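Local atomic coordinates of rhamnosidase B (Bacillus sp., PDB entry 2OKX), a protein that hydrolyses the glycosidic bonds of terminal non-reducing alpha-L-rhamnose residues, as a glycoside hydrolase of family 78. Residues A[19-23]-A[150-154]; A[142-148]-A[481-485]; A[501-505]-A[569-573]. All coordinates share one frame; numbering follows the deposited sequence.

Interaction 1: A[19-23]-A[150-154]; sequences PRNEW and FGEVI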
loop_
_atom_site.group_PDB
_atom_site.type_symbol
_atom_site.label_atom_id
_atom_site.label_comp_id
_atom_site.label_asym_id
_atom_site.label_seq_id
_atom_site.Cartn_x
_atom_site.Cartn_y
_atom_site.Cartn_z
ATOM N N PRO A 19 -2.379 22.258 -9.016
ATOM C CA PRO A 19 -0.920 22.299 -8.944
ATOM C C PRO A 19 -0.351 20.958 -8.494
ATOM O O PRO A 19 -1.029 20.177 -7.820
ATOM C CB PRO A 19 -0.659 23.407 -7.933
ATOM C CG PRO A 19 -1.813 23.259 -6.992
ATOM C CD PRO A 19 -2.982 23.049 -7.928
ATOM N N ARG A 20 0.892 20.697 -8.875
ATOM C CA ARG A 20 1.548 19.453 -8.502
ATOM C C ARG A 20 2.111 19.530 -7.089
ATOM O O ARG A 20 2.755 20.515 -6.720
ATOM C CB ARG A 20 2.703 19.148 -9.462
ATOM C CG ARG A 20 3.540 17.919 -9.075
ATOM C CD ARG A 20 4.914 17.980 -9.729
ATOM N NE ARG A 20 5.801 16.864 -9.388
ATOM C CZ ARG A 20 5.735 15.649 -9.929
ATOM N NH1 ARG A 20 4.811 15.364 -10.844
ATOM N NH2 ARG A 20 6.625 14.726 -9.586
ATOM N N ASN A 21 1.851 18.489 -6.304
ATOM C CA ASN A 21 2.394 18.388 -4.952
ATOM C C ASN A 21 2.401 19.718 -4.194
ATOM O O ASN A 21 3.454 20.199 -3.791
ATOM C CB ASN A 21 3.822 17.838 -5.057
ATOM C CG ASN A 21 4.448 17.526 -3.707
ATOM O OD1 ASN A 21 5.667 17.389 -3.599
ATOM N ND2 ASN A 21 3.623 17.400 -2.683
ATOM N N GLU A 22 1.225 20.304 -3.993
ATOM C CA GLU A 22 1.142 21.570 -3.278
ATOM C C GLU A 22 0.340 21.461 -1.992
ATOM O O GLU A 22 -0.780 20.957 -1.989
ATOM C CB GLU A 22 0.511 22.652 -4.168
ATOM C CG GLU A 22 0.352 24.005 -3.474
ATOM C CD GLU A 22 -0.229 25.076 -4.384
ATOM O OE1 GLU A 22 -1.439 25.389 -4.263
ATOM O OE2 GLU A 22 0.528 25.597 -5.228
ATOM N N TRP A 23 0.924 21.938 -0.898
ATOM C CA TRP A 23 0.250 21.930 0.394
ATOM C C TRP A 23 -0.219 23.361 0.651
ATOM O O TRP A 23 0.584 24.292 0.683
ATOM C CB TRP A 23 1.215 21.454 1.486
ATOM C CG TRP A 23 1.604 20.001 1.334
ATOM C CD1 TRP A 23 1.274 19.166 0.300
ATOM C CD2 TRP A 23 2.385 19.218 2.246
ATOM N NE1 TRP A 23 1.800 17.913 0.514
ATOM C CE2 TRP A 23 2.486 17.918 1.700
ATOM C CE3 TRP A 23 3.008 19.488 3.472
ATOM C CZ2 TRP A 23 3.187 16.887 2.340
ATOM C CZ3 TRP A 23 3.707 18.461 4.108
ATOM C CH2 TRP A 23 3.788 17.178 3.540
ATOM N N PHE A 150 3.523 12.082 -2.457
ATOM C CA PHE A 150 4.886 12.609 -2.467
ATOM C C PHE A 150 5.571 12.604 -1.104
ATOM O O PHE A 150 4.922 12.779 -0.073
ATOM C CB PHE A 150 4.869 14.056 -2.977
ATOM C CG PHE A 150 4.309 14.211 -4.362
ATOM C CD1 PHE A 150 5.153 14.262 -5.467
ATOM C CD2 PHE A 150 2.937 14.301 -4.564
ATOM C CE1 PHE A 150 4.642 14.401 -6.753
ATOM C CE2 PHE A 150 2.411 14.438 -5.850
ATOM C CZ PHE A 150 3.266 14.488 -6.945
ATOM N N GLY A 151 6.888 12.401 -1.116
ATOM C CA GLY A 151 7.670 12.445 0.110
ATOM C C GLY A 151 8.028 13.916 0.196
ATOM O O GLY A 151 8.593 14.464 -0.751
ATOM N N GLU A 152 7.719 14.568 1.311
ATOM C CA GLU A 152 7.965 16.000 1.402
ATOM C C GLU A 152 9.346 16.499 1.793
ATOM O O GLU A 152 10.169 15.775 2.352
ATOM C CB GLU A 152 6.918 16.655 2.320
ATOM C CG GLU A 152 7.181 16.572 3.836
ATOM C CD GLU A 152 6.686 15.281 4.484
ATOM O OE1 GLU A 152 6.449 15.296 5.713
ATOM O OE2 GLU A 152 6.539 14.258 3.779
ATOM N N VAL A 153 9.581 17.760 1.446
ATOM C CA VAL A 153 10.809 18.481 1.763
ATOM C C VAL A 153 10.284 19.816 2.288
ATOM O O VAL A 153 9.656 20.578 1.546
ATOM C CB VAL A 153 11.676 18.725 0.518
ATOM C CG1 VAL A 153 12.811 19.680 0.860
ATOM C CG2 VAL A 153 12.245 17.406 0.019
ATOM N N ILE A 154 10.523 20.080 3.569
ATOM C CA ILE A 154 10.030 21.294 4.213
ATOM C C ILE A 154 11.140 22.136 4.824
ATOM O O ILE A 154 11.910 21.649 5.649
ATOM C CB ILE A 154 9.045 20.947 5.364
ATOM C CG1 ILE A 154 7.963 19.981 4.876
ATOM C CG2 ILE A 154 8.429 22.222 5.924
ATOM C CD1 ILE A 154 7.003 20.564 3.856
#
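Arg-20 meets Phe-150 first. Its guanidinium lies at the edge of the phenyl ring, with NH2 3.5 Å from CE1 of Phe-150. The two planes are 74° apart, so the ring rim points at a face of the guanidinium. The charge is paired elsewhere, in a salt bridge from NH2 to Asp-224. Asn-21 covers one face of the same ring. Its CB sits 3.5 Å from the centroid of the Phe-150 ring, almost on the ring normal, as a CH-pi contact. The amide is stacked on the ring, with the planes only 6° apart, and CG of Asn-21 is 3.4 Å from CG of Phe-150. CG anti to the backbone N (chi1 -173°) carries the amide over the phenyl ring, while OD1 bonds to Ser-141 OG. A leucine in place of Phe-150 would probably leave the Asn-21 amide without its flat partner. Trp-23 follows. Its CH2 packs 3.4 Å from CB of Glu-152, and its CZ3 lies 3.9 Å from CD1 of Ile-154. The carboxylate of Glu-152 is held by Tyr-497, Ser-499 and Arg-503. The contact joins strand 22-31, of a seven-stranded antiparallel sheet, to the lead-in of strand 153-155, which pairs parallel with 485-489. It is made by the face and rim of Phe-150, the indole and carbon chains, while the polar ends reach past it to other partners.

Interaction 2: A[142-148]-A[481-485]; sequences PRMACQQ and GLDNT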
loop_
_atom_site.group_PDB
_atom_site.type_symbol
_atom_site.label_atom_id
_atom_site.label_comp_id
_atom_site.label_asym_id
_atom_site.label_seq_id
_atom_site.Cartn_x
_atom_site.Cartn_y
_atom_site.Cartn_z
ATOM N N PRO A 142 10.345 14.612 -4.157
ATOM C CA PRO A 142 10.155 13.323 -4.831
ATOM C C PRO A 142 8.759 12.711 -4.814
ATOM O O PRO A 142 8.035 12.793 -3.818
ATOM C CB PRO A 142 11.165 12.409 -4.130
ATOM C CG PRO A 142 12.209 13.354 -3.627
ATOM C CD PRO A 142 11.376 14.495 -3.111
ATOM N N ARG A 143 8.389 12.098 -5.936
ATOM C CA ARG A 143 7.123 11.395 -6.023
ATOM C C ARG A 143 7.445 10.196 -5.135
ATOM O O ARG A 143 8.516 9.599 -5.258
ATOM C CB ARG A 143 6.854 10.942 -7.463
ATOM C CG ARG A 143 5.618 10.064 -7.631
ATOM C CD ARG A 143 4.328 10.819 -7.347
ATOM N NE ARG A 143 3.202 9.895 -7.222
ATOM C CZ ARG A 143 2.628 9.254 -8.236
ATOM N NH1 ARG A 143 3.056 9.434 -9.480
ATOM N NH2 ARG A 143 1.641 8.399 -8.001
ATOM N N MET A 144 6.538 9.857 -4.232
ATOM C CA MET A 144 6.772 8.754 -3.306
ATOM C C MET A 144 6.853 7.389 -3.981
ATOM O O MET A 144 7.803 6.637 -3.765
ATOM C CB MET A 144 5.676 8.742 -2.246
ATOM C CG MET A 144 5.952 7.847 -1.051
ATOM S SD MET A 144 4.776 8.245 0.249
ATOM C CE MET A 144 4.846 6.737 1.273
ATOM N N ALA A 145 5.852 7.077 -4.794
ATOM C CA ALA A 145 5.799 5.800 -5.494
ATOM C C ALA A 145 4.730 5.885 -6.567
ATOM O O ALA A 145 3.885 6.786 -6.539
ATOM C CB ALA A 145 5.460 4.677 -4.507
ATOM N N CYS A 146 4.748 4.947 -7.507
ATOM C CA CYS A 146 3.743 4.967 -8.563
ATOM C C CYS A 146 2.347 4.859 -7.961
ATOM O O CYS A 146 1.375 5.339 -8.544
ATOM C CB CYS A 146 3.978 3.825 -9.563
ATOM S SG CYS A 146 3.791 2.138 -8.906
ATOM N N GLN A 147 2.253 4.255 -6.777
ATOM C CA GLN A 147 0.965 4.065 -6.116
ATOM C C GLN A 147 0.533 5.203 -5.202
ATOM O O GLN A 147 -0.660 5.375 -4.946
ATOM C CB GLN A 147 0.973 2.779 -5.264
ATOM C CG GLN A 147 1.447 1.508 -5.970
ATOM C CD GLN A 147 2.937 1.279 -5.821
ATOM O OE1 GLN A 147 3.669 2.163 -5.374
ATOM N NE2 GLN A 147 3.399 0.089 -6.202
ATOM N N GLN A 148 1.489 5.991 -4.723
ATOM C CA GLN A 148 1.161 7.028 -3.755
ATOM C C GLN A 148 1.383 8.496 -4.115
ATOM O O GLN A 148 1.460 8.861 -5.285
ATOM C CB GLN A 148 1.893 6.693 -2.455
ATOM C CG GLN A 148 1.920 5.188 -2.163
ATOM C CD GLN A 148 2.079 4.883 -0.688
ATOM O OE1 GLN A 148 2.890 4.039 -0.289
ATOM N NE2 GLN A 148 1.299 5.567 0.133
ATOM N N GLY A 481 11.909 1.716 -5.222
ATOM C CA GLY A 481 10.581 1.942 -5.763
ATOM C C GLY A 481 9.714 2.737 -4.803
ATOM O O GLY A 481 8.561 3.065 -5.107
ATOM N N LEU A 482 10.275 3.056 -3.641
ATOM C CA LEU A 482 9.549 3.804 -2.621
ATOM C C LEU A 482 10.428 4.821 -1.909
ATOM O O LEU A 482 11.290 4.453 -1.110
ATOM C CB LEU A 482 8.969 2.843 -1.577
ATOM C CG LEU A 482 8.291 3.470 -0.358
ATOM C CD1 LEU A 482 6.948 4.073 -0.775
ATOM C CD2 LEU A 482 8.090 2.411 0.722
ATOM N N ASP A 483 10.219 6.098 -2.206
ATOM C CA ASP A 483 10.974 7.150 -1.535
ATOM C C ASP A 483 10.248 7.371 -0.212
ATOM O O ASP A 483 9.479 8.319 -0.057
ATOM C CB ASP A 483 10.966 8.430 -2.370
ATOM C CG ASP A 483 12.051 8.441 -3.424
ATOM O OD1 ASP A 483 11.992 7.618 -4.363
ATOM O OD2 ASP A 483 12.971 9.278 -3.303
ATOM N N ASN A 484 10.493 6.462 0.728
ATOM C CA ASN A 484 9.865 6.470 2.052
ATOM C C ASN A 484 10.584 7.487 2.927
ATOM O O ASN A 484 11.130 7.148 3.981
ATOM C CB ASN A 484 9.997 5.068 2.651
ATOM C CG ASN A 484 8.791 4.664 3.453
ATOM O OD1 ASN A 484 7.697 5.185 3.250
ATOM N ND2 ASN A 484 8.977 3.706 4.357
ATOM N N THR A 485 10.538 8.746 2.507
ATOM C CA THR A 485 11.289 9.785 3.189
ATOM C C THR A 485 10.670 11.175 3.258
ATOM O O THR A 485 9.621 11.454 2.687
ATOM C CB THR A 485 12.614 9.998 2.453
ATOM O OG1 THR A 485 12.324 10.557 1.164
ATOM C CG2 THR A 485 13.351 8.683 2.239
HETATM O O HOH W 1 9.722 6.794 -5.646
HETATM O O HOH W 2 7.179 3.181 -7.473
#
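The carbonyl oxygen of Met-144 takes a hydrogen bond from the backbone N of Asp-483, 2.9 Å from N to O. The bond is nearly straight, 161° at the hydrogen, and the donor lies in the carbonyl plane. Water 1 lies 2.7 Å from both Met-144 O and Asp-483 OD1. It probably bridges them, though it has more acceptors in reach than protons to give. The CA of Leu-482 adds a CA-H...O contact to Met-144 O, 3.5 Å away. One buried carbonyl thus meets two neighbouring residues of 481-485. A second water joins the loops further along, accepting from Cys-146 N and donating to Gly-481 O.

The side-chain contacts lie beside these bonds. Met-144 runs out extended, CG anti to the backbone N (chi1 -167°), and lies alongside Leu-482 with both side chains pointing the same way. CG of Met-144 is 3.9 Å from CD1 of Leu-482. Its CE touches OD1 of Asn-484, whose ND2 bonds to Gly-467 O. The methyl of Ala-145 comes 3.5 Å from Gly-481 O and 4.1 Å from Leu-482 CD1. At the other end, CB of Pro-142 lies across the carboxylate of Asp-483, 3.7 Å from OD2. Asp-483 OD1 is bonded to His-315 NE2.

Arg-143 NE and NH2 both bond to Gln-148 O, side-on and in the guanidinium plane. With the backbone bond from Gln-148 N to Ala-145 O, they close the loop 142-148 on itself. Asp-483 and Asn-484 each centre an inverse gamma turn. Two irregular loops, from the N-terminal and concanavalin-like family regions, are therefore joined through backbone groups and water. Their side chains add apolar contacts, carbons set against oxygens, and a carboxylate tied to His-315.

Interaction 3: A[501-505]-A[569-573]; sequences VRRGF and PSYEQ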
loop_
_atom_site.group_PDB
_atom_site.type_symbol
_atom_site.label_atom_id
_atom_site.label_comp_id
_atom_site.label_asym_id
_atom_site.label_seq_id
_atom_site.Cartn_x
_atom_site.Cartn_y
_atom_site.Cartn_z
ATOM N N VAL A 501 2.211 12.733 5.882
ATOM C CA VAL A 501 2.292 11.654 4.901
ATOM C C VAL A 501 2.499 10.329 5.626
ATOM O O VAL A 501 3.467 10.166 6.359
ATOM C CB VAL A 501 3.469 11.885 3.927
ATOM C CG1 VAL A 501 3.617 10.695 2.978
ATOM C CG2 VAL A 501 3.236 13.170 3.144
ATOM N N ARG A 502 1.585 9.386 5.425
ATOM C CA ARG A 502 1.690 8.085 6.077
ATOM C C ARG A 502 2.839 7.249 5.524
ATOM O O ARG A 502 3.064 7.214 4.317
ATOM C CB ARG A 502 0.386 7.297 5.912
ATOM C CG ARG A 502 0.468 5.858 6.434
ATOM C CD ARG A 502 -0.714 5.015 5.969
ATOM N NE ARG A 502 -1.967 5.399 6.616
ATOM C CZ ARG A 502 -2.264 5.138 7.886
ATOM N NH1 ARG A 502 -1.403 4.488 8.663
ATOM N NH2 ARG A 502 -3.427 5.530 8.381
ATOM N N ARG A 503 3.568 6.590 6.419
ATOM C CA ARG A 503 4.669 5.716 6.029
ATOM C C ARG A 503 4.638 4.443 6.868
ATOM O O ARG A 503 4.244 4.469 8.032
ATOM C CB ARG A 503 6.021 6.411 6.220
ATOM C CG ARG A 503 6.230 7.602 5.296
ATOM C CD ARG A 503 7.606 8.218 5.451
ATOM N NE ARG A 503 7.717 9.419 4.624
ATOM C CZ ARG A 503 7.172 10.592 4.935
ATOM N NH1 ARG A 503 6.486 10.736 6.063
ATOM N NH2 ARG A 503 7.279 11.612 4.098
ATOM N N GLY A 504 5.046 3.332 6.261
ATOM C CA GLY A 504 5.079 2.062 6.964
ATOM C C GLY A 504 6.531 1.631 7.006
ATOM O O GLY A 504 7.221 1.678 5.986
ATOM N N PHE A 505 7.004 1.225 8.177
ATOM C CA PHE A 505 8.395 0.815 8.331
ATOM C C PHE A 505 8.630 0.347 9.762
ATOM O O PHE A 505 7.768 0.505 10.625
ATOM C CB PHE A 505 9.307 2.017 8.057
ATOM C CG PHE A 505 9.116 3.147 9.035
ATOM C CD1 PHE A 505 9.885 3.222 10.193
ATOM C CD2 PHE A 505 8.123 4.100 8.831
ATOM C CE1 PHE A 505 9.667 4.227 11.136
ATOM C CE2 PHE A 505 7.893 5.113 9.771
ATOM C CZ PHE A 505 8.667 5.176 10.926
ATOM N N PRO A 569 1.429 -1.463 4.298
ATOM C CA PRO A 569 1.568 -0.092 4.800
ATOM C C PRO A 569 2.786 0.667 4.266
ATOM O O PRO A 569 2.860 1.892 4.380
ATOM C CB PRO A 569 1.654 -0.301 6.303
ATOM C CG PRO A 569 2.496 -1.550 6.384
ATOM C CD PRO A 569 1.884 -2.440 5.306
ATOM N N SER A 570 3.738 -0.058 3.688
ATOM C CA SER A 570 4.951 0.571 3.181
ATOM C C SER A 570 4.907 0.979 1.709
ATOM O O SER A 570 4.653 2.144 1.395
ATOM C CB SER A 570 6.159 -0.343 3.427
ATOM O OG SER A 570 5.980 -1.610 2.816
ATOM N N TYR A 571 5.141 0.024 0.812
ATOM C CA TYR A 571 5.169 0.313 -0.619
ATOM C C TYR A 571 3.925 0.904 -1.271
ATOM O O TYR A 571 4.040 1.850 -2.055
ATOM C CB TYR A 571 5.570 -0.936 -1.420
ATOM C CG TYR A 571 6.960 -1.449 -1.108
ATOM C CD1 TYR A 571 7.178 -2.328 -0.049
ATOM C CD2 TYR A 571 8.064 -1.005 -1.836
ATOM C CE1 TYR A 571 8.463 -2.751 0.284
ATOM C CE2 TYR A 571 9.354 -1.416 -1.512
ATOM C CZ TYR A 571 9.548 -2.285 -0.450
ATOM O OH TYR A 571 10.824 -2.656 -0.094
ATOM N N GLU A 572 2.740 0.388 -0.948
ATOM C CA GLU A 572 1.542 0.866 -1.630
ATOM C C GLU A 572 0.394 1.520 -0.854
ATOM O O GLU A 572 -0.090 2.580 -1.264
ATOM C CB GLU A 572 0.990 -0.280 -2.489
ATOM C CG GLU A 572 2.096 -1.118 -3.139
ATOM C CD GLU A 572 1.605 -1.992 -4.281
ATOM O OE1 GLU A 572 2.341 -2.922 -4.677
ATOM O OE2 GLU A 572 0.495 -1.745 -4.793
ATOM N N GLN A 573 -0.050 0.903 0.242
ATOM C CA GLN A 573 -1.168 1.448 1.018
ATOM C C GLN A 573 -2.394 1.508 0.099
ATOM O O GLN A 573 -3.235 2.407 0.206
ATOM C CB GLN A 573 -0.828 2.852 1.538
ATOM C CG GLN A 573 0.259 2.879 2.616
ATOM C CD GLN A 573 0.816 4.276 2.870
ATOM O OE1 GLN A 573 0.092 5.269 2.815
ATOM N NE2 GLN A 573 2.110 4.349 3.170
HETATM O O HOH W 3 1.355 7.809 2.045
HETATM O O HOH W 4 5.290 3.941 3.373
#
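Gln-573 NE2 donates to Arg-502 O at 3.2 Å, with an angle of 163° at the hydrogen. The donor stands above the carbonyl plane, away from the lone pairs. The other end of the amide, OE1, lies 3.3 Å from CD of Arg-502. Water 3 spans the same two residues, donating to Arg-502 O and to Gln-573 OE1. Gly-504 passes close to Pro-569 and Ser-570. Its CA is 3.4 Å from Pro-569 O, and its O is 3.4 Å from CB of Ser-570. A side chain at this glycine would run into their backbone. Water 4 accepts from Gly-504 N and probably donates to Ser-570 O.

The second shell sets these groups. Gln-573 NE2 also bonds to Pro-569 O, 2.8 Å away, a bent bond that helps set the rotation of the amide. Arg-502 NH1 bonds to Ser-529 O and Ser-448 OG. The contact packs the concanavalin-like family region against the six-hairpin glycosidase region. Strand 503-505 pairs antiparallel with strand 446-448, and Pro-569 touches that partner too. The loop 569-573, between helices 544-559 and 577-590, thus packs against both strands of this small two-stranded sheet.

How the interactions relate
From the N terminus, interaction 1 comes first, bringing the start of strand 22-31 to the segment leading into strand 153-155. It closes a loop rich in strands. Interaction 2 closes a much longer loop of more than 300 residues, from 142-148 to 481-485. It crosses interaction 1, because 142-148 lies inside the first loop while 481-485 lies far beyond it. Interaction 3 follows in series and closes a shorter loop from 501-505 to 569-573. The three touch one another. Gly-151 N probably bonds to Pro-142 O between interactions 1 and 2. A salt bridge links interaction 1 to interaction 3, and Arg-503 NH2 also meets Thr-485 O of interaction 2. Together they tie the N-terminal, concanavalin-like and six-hairpin glycosidase regions.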